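Local coordinates for beta-xylosidase (Uncultured organism, PDB 4MLG), which probably hydrolyses beta-1,4-xylooligosaccharides from their non-reducing ends to release xylose, acting as a glycoside hydrolase of family 43 with a beta-propeller fold, at residues Q158-R163 / E169-P174; G131-D136 / R163-L168; C291-G296 / L300-V305. All coordinates share one frame; numbering follows the deposited sequence.

Contact 1: residues Q158-R163 / E169-P174; sequences QLQRYR and ECALLP
R163 carries its guanidinium across to L172 through a chain that leaves with CG beside the backbone N and then folds at chi2 (-52°), which brings the guanidinium edge-on to the carbonyls of its own segment as well. NH2 meets the carbonyl O of L172 at 3.0 Å, at the guanidinium's edge and in its plane, although the donor stands above the plane of the carbonyl it grips. NH1 is held within its own segment by the O of Y162 at 3.2 Å, with weaker bonds to Q160 O and to L172 O. The methylene CD of P174 comes obliquely to NH2. One backbone bond joins the two segments: L172 N donates to Q160 O at 3.3 Å. The CB of Q160 is directed at the second segment by the backbone and meets the CD2 branch of L173 at 3.6 Å; with CG between N and carbonyl carbon (chi1 62°), CG also lies beside that leucine, the two side chains crossing at a slant. A171 adds its methyl, which touches CG of R161 at 4.0 Å and CG of Q160 at 4.1 Å. The polar ends of these two residues look elsewhere: the Q160 amide donates to W155 O and to E169 of the second subunit, and R161 NE makes a salt bridge with that same E169. C170, between E169 and A171, forms a disulfide with C170 of the second subunit. The geometry therefore separates two roles. The R163 guanidinium, backbone N and O atoms and aliphatic stems join the segments within the chain, whereas the polar end of R161, E169 and the C170 disulfide serve the subunit interface; the positive charge of R163 is probably stabilised in part by several carbonyl dipoles.

Contact 2: residues G131-D136 / R163-L168; sequences GSYSMD and RNNKAL
A type I' beta turn from R163 to K166 forms the tip of a two-stranded hairpin, and its third residue, N165, is met from the 131-136 loop by the phenol of Y133. The turn is documented by two backbone bonds, R163 N to K166 O at 2.9 Å and K166 N to R163 O at 3.1 Å, and by positive phi values at both N164 and N165, a conformation that asparagine tolerates well. The contact itself is one hydrogen bond. Y133 OH donates to N165 OD1 at 2.5 Å, a value not to be over-read at this resolution; the donor lies in the carbonyl plane, with a C=O...O angle of 146°. Seen from the tyrosine, OD1 lies at the edge of the ring and in its plane, 3.2 Å from CE2. The two side chains cross at about a right angle, with ring and amide planes 56° apart. Y133 CG sits between its backbone N and carbonyl carbon (chi1 64°), which directs the ring out of the loop to the turn. The other end of the amide is also engaged, ND2 donating to P199 O, so the amide's flip is fixed from both ends. A phenylalanine in place of Y133 would probably leave N165 OD1 without its donor and the amide freer to turn. The ring of Y133 also meets Y162, on strand 162-163, and F151 edge-to-face, on strand 147-151. N105 of the second subunit donates to both G131 O and N165 O. The loop itself runs from strand 123-124 to strand 138-141, past strands 81-91 and 223-230, which M135 and D136 touch beyond the tyrosine.

Contact 3: residues C291-G296 / L300-V305; sequences CVPSKG and LRSLKV. With SO4 (sulfate ion), chain N.
The connection between strands 283-290 and 302-308 is built on a type I beta turn from V292 to K295, and S294 within it is tied to L300, just ahead of the second strand. K295 N closes the turn on V292 O at 3.0 Å. S294 OG, placed between the backbone N and the carbonyl carbon (chi1 68°), turns back to donate to L300 O at 2.8 Å, tilted 17° from the carbonyl plane. The CB atoms of S294 and L300 meet at 3.6 Å, a consequence of the backbone path. Nearby, P293 sets CG of its ring over OG of S302 at 3.2 Å, while SG of C291 rests on CG of R301 at 3.6 Å. These strands belong to one four-stranded antiparallel blade of the propeller. Its outer member at one side, 5-6, comes from the start of the chain, the pairing of the two chain ends by which many beta-propellers close their ring; here V305 makes backbone hydrogen bonds with R5. R301 points away from the turn. Its chain bends at chi3, and NE is held by a salt bridge to D32. At the far edge of the guanidinium, in its plane, O1 of a sulfate lies 3.4 Å from NH1. This bond is weak though straight (168°), and the ion probably came from the crystallisation liquor. The R301 side chain is about 10 Å from the calcium ion bound by D85 and H274, consistent with a place by the central cavity, where enzymes of this family have their active site.

Contacts 1 and 2 hold the same small two-stranded hairpin, separate from the larger sheets: they share R163, their centres are 9 Å apart, and R161 O probably accepts a hydrogen bond from L168 N. Both also meet the second subunit. Contact 1 is the more superficial, mixing carbonyl-gripped charge with aliphatic packing; contact 2 is buried and rests on a single phenol-amide bond. Contact 3, also buried, ties a turn to the start of its following strand in a propeller blade, some 31 Å from both by centre, and touches no other chain. Even so, the 131-136 and 300-305 segments both approach one sulfate: M135 CE lies 3.5 Å from its O4, and R301 NH1 bonds weakly to its O1.

Contact 1: residues Q158-R163 / E169-P174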
loop_
_atom_site.group_PDB
_atom_site.type_symbol
_atom_site.label_atom_id
_atom_site.label_comp_id
_atom_site.label_asym_id
_atom_site.label_seq_id
_atom_site.Cartn_x
_atom_site.Cartn_y
_atom_site.Cartn_z
ATOM N N GLN A 158 7.240 3.565 9.810
ATOM C CA GLN A 158 5.968 4.064 9.286
ATOM C C GLN A 158 4.746 3.662 10.112
ATOM O O GLN A 158 3.617 3.763 9.633
ATOM C CB GLN A 158 5.777 3.631 7.826
ATOM C CG GLN A 158 6.912 4.040 6.901
ATOM C CD GLN A 158 6.801 3.404 5.529
ATOM O OE1 GLN A 158 5.947 2.549 5.295
ATOM N NE2 GLN A 158 7.667 3.820 4.612
ATOM N N LEU A 159 4.968 3.221 11.347
ATOM C CA LEU A 159 3.870 2.792 12.210
ATOM C C LEU A 159 2.953 3.956 12.570
ATOM O O LEU A 159 1.761 3.767 12.808
ATOM C CB LEU A 159 4.410 2.132 13.481
ATOM C CG LEU A 159 3.408 1.530 14.469
ATOM C CD1 LEU A 159 2.646 0.376 13.837
ATOM C CD2 LEU A 159 4.116 1.076 15.737
ATOM N N GLN A 160 3.511 5.163 12.602
ATOM C CA GLN A 160 2.741 6.351 12.960
ATOM C C GLN A 160 1.836 6.825 11.826
ATOM O O GLN A 160 0.960 7.663 12.034
ATOM C CB GLN A 160 3.660 7.489 13.421
ATOM C CG GLN A 160 4.642 7.989 12.372
ATOM C CD GLN A 160 5.845 7.081 12.213
ATOM O OE1 GLN A 160 6.025 6.130 12.974
ATOM N NE2 GLN A 160 6.676 7.368 11.218
ATOM N N ARG A 161 2.047 6.285 10.629
ATOM C CA ARG A 161 1.213 6.635 9.486
ATOM C C ARG A 161 -0.162 5.979 9.575
ATOM O O ARG A 161 -1.075 6.329 8.827
ATOM C CB ARG A 161 1.890 6.222 8.177
ATOM C CG ARG A 161 3.183 6.959 7.866
ATOM C CD ARG A 161 3.766 6.480 6.545
ATOM N NE ARG A 161 4.955 7.228 6.150
ATOM C CZ ARG A 161 5.637 7.003 5.031
ATOM N NH1 ARG A 161 5.246 6.049 4.197
ATOM N NH2 ARG A 161 6.708 7.730 4.745
ATOM N N TYR A 162 -0.309 5.032 10.497
ATOM C CA TYR A 162 -1.531 4.239 10.586
ATOM C C TYR A 162 -2.241 4.381 11.930
ATOM O O TYR A 162 -1.605 4.439 12.983
ATOM C CB TYR A 162 -1.224 2.760 10.320
ATOM C CG TYR A 162 -0.513 2.498 9.011
ATOM C CD1 TYR A 162 -1.225 2.182 7.860
ATOM C CD2 TYR A 162 0.871 2.561 8.926
ATOM C CE1 TYR A 162 -0.577 1.942 6.663
ATOM C CE2 TYR A 162 1.527 2.322 7.734
ATOM C CZ TYR A 162 0.799 2.014 6.606
ATOM O OH TYR A 162 1.452 1.775 5.420
ATOM N N ARG A 163 -3.568 4.443 11.876
ATOM C CA ARG A 163 -4.403 4.329 13.063
ATOM C C ARG A 163 -5.441 3.245 12.811
ATOM O O ARG A 163 -6.224 3.338 11.865
ATOM C CB ARG A 163 -5.089 5.655 13.397
ATOM C CG ARG A 163 -4.182 6.691 14.046
ATOM C CD ARG A 163 -3.453 6.113 15.253
ATOM N NE ARG A 163 -2.710 7.131 15.994
ATOM C CZ ARG A 163 -1.498 7.565 15.663
ATOM N NH1 ARG A 163 -0.882 7.076 14.595
ATOM N NH2 ARG A 163 -0.900 8.492 16.400
ATOM N N GLU A 169 -3.970 10.444 6.389
ATOM C CA GLU A 169 -3.636 11.428 5.371
ATOM C C GLU A 169 -2.275 12.023 5.702
ATOM O O GLU A 169 -1.451 12.246 4.817
ATOM C CB GLU A 169 -4.698 12.529 5.322
ATOM C CG GLU A 169 -4.380 13.684 4.377
ATOM C CD GLU A 169 -4.736 13.388 2.929
ATOM O OE1 GLU A 169 -5.078 12.229 2.615
ATOM O OE2 GLU A 169 -4.679 14.323 2.102
ATOM N N CYS A 170 -2.048 12.265 6.989
ATOM C CA CYS A 170 -0.771 12.773 7.469
ATOM C C CYS A 170 -0.335 11.998 8.708
ATOM O O CYS A 170 -1.140 11.746 9.605
ATOM C CB CYS A 170 -0.876 14.265 7.788
ATOM S SG CYS A 170 0.663 15.022 8.356
ATOM N N ALA A 171 0.939 11.616 8.750
ATOM C CA ALA A 171 1.480 10.865 9.878
ATOM C C ALA A 171 1.339 11.645 11.181
ATOM O O ALA A 171 1.394 12.876 11.187
ATOM C CB ALA A 171 2.933 10.506 9.628
ATOM N N LEU A 172 1.154 10.926 12.283
ATOM C CA LEU A 172 0.959 11.566 13.576
ATOM C C LEU A 172 1.688 10.821 14.690
ATOM O O LEU A 172 1.408 9.653 14.957
ATOM C CB LEU A 172 -0.534 11.663 13.901
ATOM C CG LEU A 172 -0.918 12.504 15.119
ATOM C CD1 LEU A 172 -0.653 13.977 14.850
ATOM C CD2 LEU A 172 -2.374 12.276 15.504
ATOM N N LEU A 173 2.626 11.505 15.337
ATOM C CA LEU A 173 3.342 10.941 16.475
ATOM C C LEU A 173 2.802 11.520 17.778
ATOM O O LEU A 173 2.843 12.733 17.983
ATOM C CB LEU A 173 4.843 11.216 16.359
ATOM C CG LEU A 173 5.642 10.313 15.417
ATOM C CD1 LEU A 173 7.037 10.872 15.188
ATOM C CD2 LEU A 173 5.723 8.902 15.980
ATOM N N PRO A 174 2.286 10.651 18.660
ATOM C CA PRO A 174 1.762 11.093 19.957
ATOM C C PRO A 174 2.852 11.766 20.789
ATOM O O PRO A 174 4.023 11.420 20.645
ATOM C CB PRO A 174 1.302 9.786 20.616
ATOM C CG PRO A 174 2.034 8.701 19.890
ATOM C CD PRO A 174 2.194 9.191 18.490
#

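Contact 2: residues G131-D136 / R163-L168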
loop_
_atom_site.group_PDB
_atom_site.type_symbol
_atom_site.label_atom_id
_atom_site.label_comp_id
_atom_site.label_asym_id
_atom_site.label_seq_id
_atom_site.Cartn_x
_atom_site.Cartn_y
_atom_site.Cartn_z
ATOM N N GLY A 131 -3.182 -6.259 3.592
ATOM C CA GLY A 131 -3.437 -5.486 4.794
ATOM C C GLY A 131 -2.193 -5.221 5.618
ATOM O O GLY A 131 -2.228 -4.445 6.573
ATOM N N SER A 132 -1.092 -5.864 5.246
ATOM C CA SER A 132 0.159 -5.736 5.987
ATOM C C SER A 132 0.742 -4.330 5.883
ATOM O O SER A 132 0.592 -3.658 4.861
ATOM C CB SER A 132 1.182 -6.758 5.492
ATOM O OG SER A 132 1.478 -6.554 4.122
ATOM N N TYR A 133 1.403 -3.893 6.948
ATOM C CA TYR A 133 2.050 -2.588 6.973
ATOM C C TYR A 133 3.151 -2.555 8.026
ATOM O O TYR A 133 3.298 -3.498 8.805
ATOM C CB TYR A 133 1.025 -1.476 7.217
ATOM C CG TYR A 133 0.320 -1.536 8.556
ATOM C CD1 TYR A 133 0.765 -0.774 9.628
ATOM C CD2 TYR A 133 -0.800 -2.338 8.744
ATOM C CE1 TYR A 133 0.124 -0.813 10.850
ATOM C CE2 TYR A 133 -1.449 -2.384 9.966
ATOM C CZ TYR A 133 -0.981 -1.619 11.015
ATOM O OH TYR A 133 -1.618 -1.655 12.235
ATOM N N SER A 134 3.922 -1.471 8.036
ATOM C CA SER A 134 5.063 -1.325 8.939
ATOM C C SER A 134 6.075 -2.461 8.776
ATOM O O SER A 134 6.149 -3.084 7.717
ATOM C CB SER A 134 4.606 -1.202 10.395
ATOM O OG SER A 134 5.687 -0.844 11.235
ATOM N N MET A 135 6.850 -2.733 9.822
ATOM C CA MET A 135 7.944 -3.695 9.718
ATOM C C MET A 135 8.257 -4.437 11.019
ATOM O O MET A 135 7.443 -4.464 11.945
ATOM C CB MET A 135 9.200 -2.992 9.201
ATOM C CG MET A 135 9.329 -1.555 9.673
ATOM S SD MET A 135 9.517 -1.393 11.460
ATOM C CE MET A 135 11.296 -1.251 11.600
ATOM N N ASP A 136 9.450 -5.028 11.071
ATOM C CA ASP A 136 9.905 -5.834 12.208
ATOM C C ASP A 136 8.896 -6.881 12.685
ATOM O O ASP A 136 8.439 -6.828 13.826
ATOM C CB ASP A 136 10.321 -4.937 13.378
ATOM C CG ASP A 136 11.675 -4.289 13.164
ATOM O OD1 ASP A 136 12.195 -4.357 12.031
ATOM O OD2 ASP A 136 12.217 -3.703 14.126
ATOM N N ARG A 163 -3.568 4.443 11.876
ATOM C CA ARG A 163 -4.403 4.329 13.063
ATOM C C ARG A 163 -5.441 3.245 12.811
ATOM O O ARG A 163 -6.224 3.338 11.865
ATOM C CB ARG A 163 -5.089 5.655 13.397
ATOM C CG ARG A 163 -4.182 6.691 14.046
ATOM C CD ARG A 163 -3.453 6.113 15.253
ATOM N NE ARG A 163 -2.710 7.131 15.994
ATOM C CZ ARG A 163 -1.498 7.565 15.663
ATOM N NH1 ARG A 163 -0.882 7.076 14.595
ATOM N NH2 ARG A 163 -0.900 8.492 16.400
ATOM N N ASN A 164 -5.431 2.220 13.659
ATOM C CA ASN A 164 -6.308 1.063 13.505
ATOM C C ASN A 164 -6.171 0.419 12.129
ATOM O O ASN A 164 -7.163 0.205 11.430
ATOM C CB ASN A 164 -7.765 1.438 13.790
ATOM C CG ASN A 164 -7.955 2.007 15.183
ATOM O OD1 ASN A 164 -8.521 3.088 15.352
ATOM N ND2 ASN A 164 -7.478 1.283 16.189
ATOM N N ASN A 165 -4.926 0.135 11.750
ATOM C CA ASN A 165 -4.590 -0.498 10.473
ATOM C C ASN A 165 -4.899 0.347 9.232
ATOM O O ASN A 165 -4.637 -0.078 8.106
ATOM C CB ASN A 165 -5.242 -1.881 10.355
ATOM C CG ASN A 165 -4.962 -2.765 11.556
ATOM O OD1 ASN A 165 -3.855 -2.769 12.097
ATOM N ND2 ASN A 165 -5.969 -3.519 11.981
ATOM N N LYS A 166 -5.445 1.543 9.439
ATOM C CA LYS A 166 -5.807 2.422 8.331
ATOM C C LYS A 166 -4.840 3.596 8.219
ATOM O O LYS A 166 -4.622 4.326 9.185
ATOM C CB LYS A 166 -7.237 2.942 8.500
ATOM C CG LYS A 166 -8.276 1.856 8.723
ATOM C CD LYS A 166 -8.233 0.811 7.622
ATOM C CE LYS A 166 -9.208 -0.319 7.905
ATOM N NZ LYS A 166 -9.138 -1.381 6.865
ATOM N N ALA A 167 -4.267 3.777 7.032
ATOM C CA ALA A 167 -3.301 4.846 6.797
ATOM C C ALA A 167 -3.917 6.225 6.994
ATOM O O ALA A 167 -5.061 6.464 6.617
ATOM C CB ALA A 167 -2.710 4.728 5.400
ATOM N N LEU A 168 -3.146 7.131 7.587
ATOM C CA LEU A 168 -3.597 8.501 7.789
ATOM C C LEU A 168 -3.216 9.370 6.597
ATOM O O LEU A 168 -2.262 9.066 5.878
ATOM C CB LEU A 168 -2.987 9.080 9.067
ATOM C CG LEU A 168 -3.431 8.476 10.401
ATOM C CD1 LEU A 168 -2.579 9.009 11.543
ATOM C CD2 LEU A 168 -4.900 8.771 10.651
#

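Contact 3: residues C291-G296 / L300-V305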
loop_
_atom_site.group_PDB
_atom_site.type_symbol
_atom_site.label_atom_id
_atom_site.label_comp_id
_atom_site.label_asym_id
_atom_site.label_seq_id
_atom_site.Cartn_x
_atom_site.Cartn_y
_atom_site.Cartn_z
ATOM N N CYS A 291 28.033 -2.197 17.301
ATOM C CA CYS A 291 28.879 -1.698 16.224
ATOM C C CYS A 291 30.339 -1.558 16.645
ATOM O O CYS A 291 31.020 -0.607 16.256
ATOM C CB CYS A 291 28.337 -0.365 15.706
ATOM S SG CYS A 291 26.593 -0.433 15.231
ATOM N N VAL A 292 30.815 -2.516 17.436
ATOM C CA VAL A 292 32.208 -2.526 17.876
ATOM C C VAL A 292 33.216 -2.840 16.754
ATOM O O VAL A 292 34.204 -2.120 16.605
ATOM C CB VAL A 292 32.425 -3.450 19.104
ATOM C CG1 VAL A 292 33.904 -3.565 19.438
ATOM C CG2 VAL A 292 31.644 -2.932 20.303
ATOM N N PRO A 293 32.979 -3.907 15.959
ATOM C CA PRO A 293 33.937 -4.163 14.874
ATOM C C PRO A 293 33.958 -3.063 13.811
ATOM O O PRO A 293 34.992 -2.845 13.178
ATOM C CB PRO A 293 33.428 -5.471 14.260
ATOM C CG PRO A 293 32.663 -6.128 15.350
ATOM C CD PRO A 293 32.002 -5.004 16.082
ATOM N N SER A 294 32.833 -2.381 13.622
ATOM C CA SER A 294 32.751 -1.307 12.637
ATOM C C SER A 294 33.167 0.026 13.249
ATOM O O SER A 294 33.116 1.066 12.591
ATOM C CB SER A 294 31.336 -1.201 12.068
ATOM O OG SER A 294 30.423 -0.745 13.051
ATOM N N LYS A 295 33.570 -0.023 14.515
ATOM C CA LYS A 295 34.045 1.152 15.243
ATOM C C LYS A 295 33.016 2.281 15.344
ATOM O O LYS A 295 33.337 3.447 15.111
ATOM C CB LYS A 295 35.363 1.666 14.648
ATOM C CG LYS A 295 36.519 0.679 14.756
ATOM C CD LYS A 295 37.799 1.252 14.162
ATOM C CE LYS A 295 38.978 0.312 14.362
ATOM N NZ LYS A 295 38.741 -1.026 13.753
ATOM N N GLY A 296 31.782 1.930 15.691
ATOM C CA GLY A 296 30.769 2.926 15.996
ATOM C C GLY A 296 29.794 3.253 14.881
ATOM O O GLY A 296 28.868 4.041 15.077
ATOM N N LEU A 300 26.391 -0.363 10.289
ATOM C CA LEU A 300 27.223 -1.556 10.165
ATOM C C LEU A 300 27.271 -2.293 11.498
ATOM O O LEU A 300 28.017 -1.916 12.400
ATOM C CB LEU A 300 28.636 -1.186 9.715
ATOM C CG LEU A 300 28.774 -0.487 8.362
ATOM C CD1 LEU A 300 30.236 -0.207 8.059
ATOM C CD2 LEU A 300 28.148 -1.326 7.263
ATOM N N ARG A 301 26.472 -3.348 11.613
ATOM C CA ARG A 301 26.294 -4.036 12.884
ATOM C C ARG A 301 26.783 -5.480 12.836
ATOM O O ARG A 301 26.639 -6.160 11.823
ATOM C CB ARG A 301 24.820 -3.987 13.290
ATOM C CG ARG A 301 24.279 -2.574 13.444
ATOM C CD ARG A 301 22.763 -2.521 13.330
ATOM N NE ARG A 301 22.303 -2.745 11.961
ATOM C CZ ARG A 301 21.030 -2.693 11.582
ATOM N NH1 ARG A 301 20.080 -2.422 12.467
ATOM N NH2 ARG A 301 20.705 -2.912 10.315
ATOM N N SER A 302 27.365 -5.938 13.940
ATOM C CA SER A 302 27.857 -7.306 14.039
ATOM C C SER A 302 27.082 -8.053 15.115
ATOM O O SER A 302 26.999 -7.596 16.254
ATOM C CB SER A 302 29.349 -7.312 14.370
ATOM O OG SER A 302 30.080 -6.529 13.442
ATOM N N LEU A 303 26.512 -9.199 14.757
ATOM C CA LEU A 303 25.693 -9.948 15.703
ATOM C C LEU A 303 26.520 -10.657 16.772
ATOM O O LEU A 303 27.659 -11.058 16.532
ATOM C CB LEU A 303 24.744 -10.923 14.990
ATOM C CG LEU A 303 25.213 -11.814 13.835
ATOM C CD1 LEU A 303 26.261 -12.820 14.270
ATOM C CD2 LEU A 303 24.018 -12.534 13.238
ATOM N N LYS A 304 25.932 -10.802 17.953
ATOM C CA LYS A 304 26.620 -11.405 19.084
ATOM C C LYS A 304 25.625 -12.094 20.013
ATOM O O LYS A 304 24.429 -11.808 19.976
ATOM C CB LYS A 304 27.413 -10.339 19.842
ATOM C CG LYS A 304 26.569 -9.167 20.319
ATOM C CD LYS A 304 27.435 -8.043 20.861
ATOM C CE LYS A 304 28.310 -8.521 22.006
ATOM N NZ LYS A 304 29.167 -7.432 22.551
ATOM N N VAL A 305 26.122 -13.002 20.843
ATOM C CA VAL A 305 25.251 -13.758 21.736
ATOM C C VAL A 305 25.734 -13.710 23.184
ATOM O O VAL A 305 26.920 -13.891 23.465
ATOM C CB VAL A 305 25.095 -15.224 21.265
ATOM C CG1 VAL A 305 26.456 -15.863 21.022
ATOM C CG2 VAL A 305 24.282 -16.031 22.267
HETATM S S SO4 N . 15.750 -2.111 11.865
HETATM O O1 SO4 N . 16.895 -2.734 11.209
HETATM O O2 SO4 N . 15.534 -2.732 13.168
HETATM O O3 SO4 N . 16.008 -0.684 12.040
HETATM O O4 SO4 N . 14.561 -2.302 11.041
#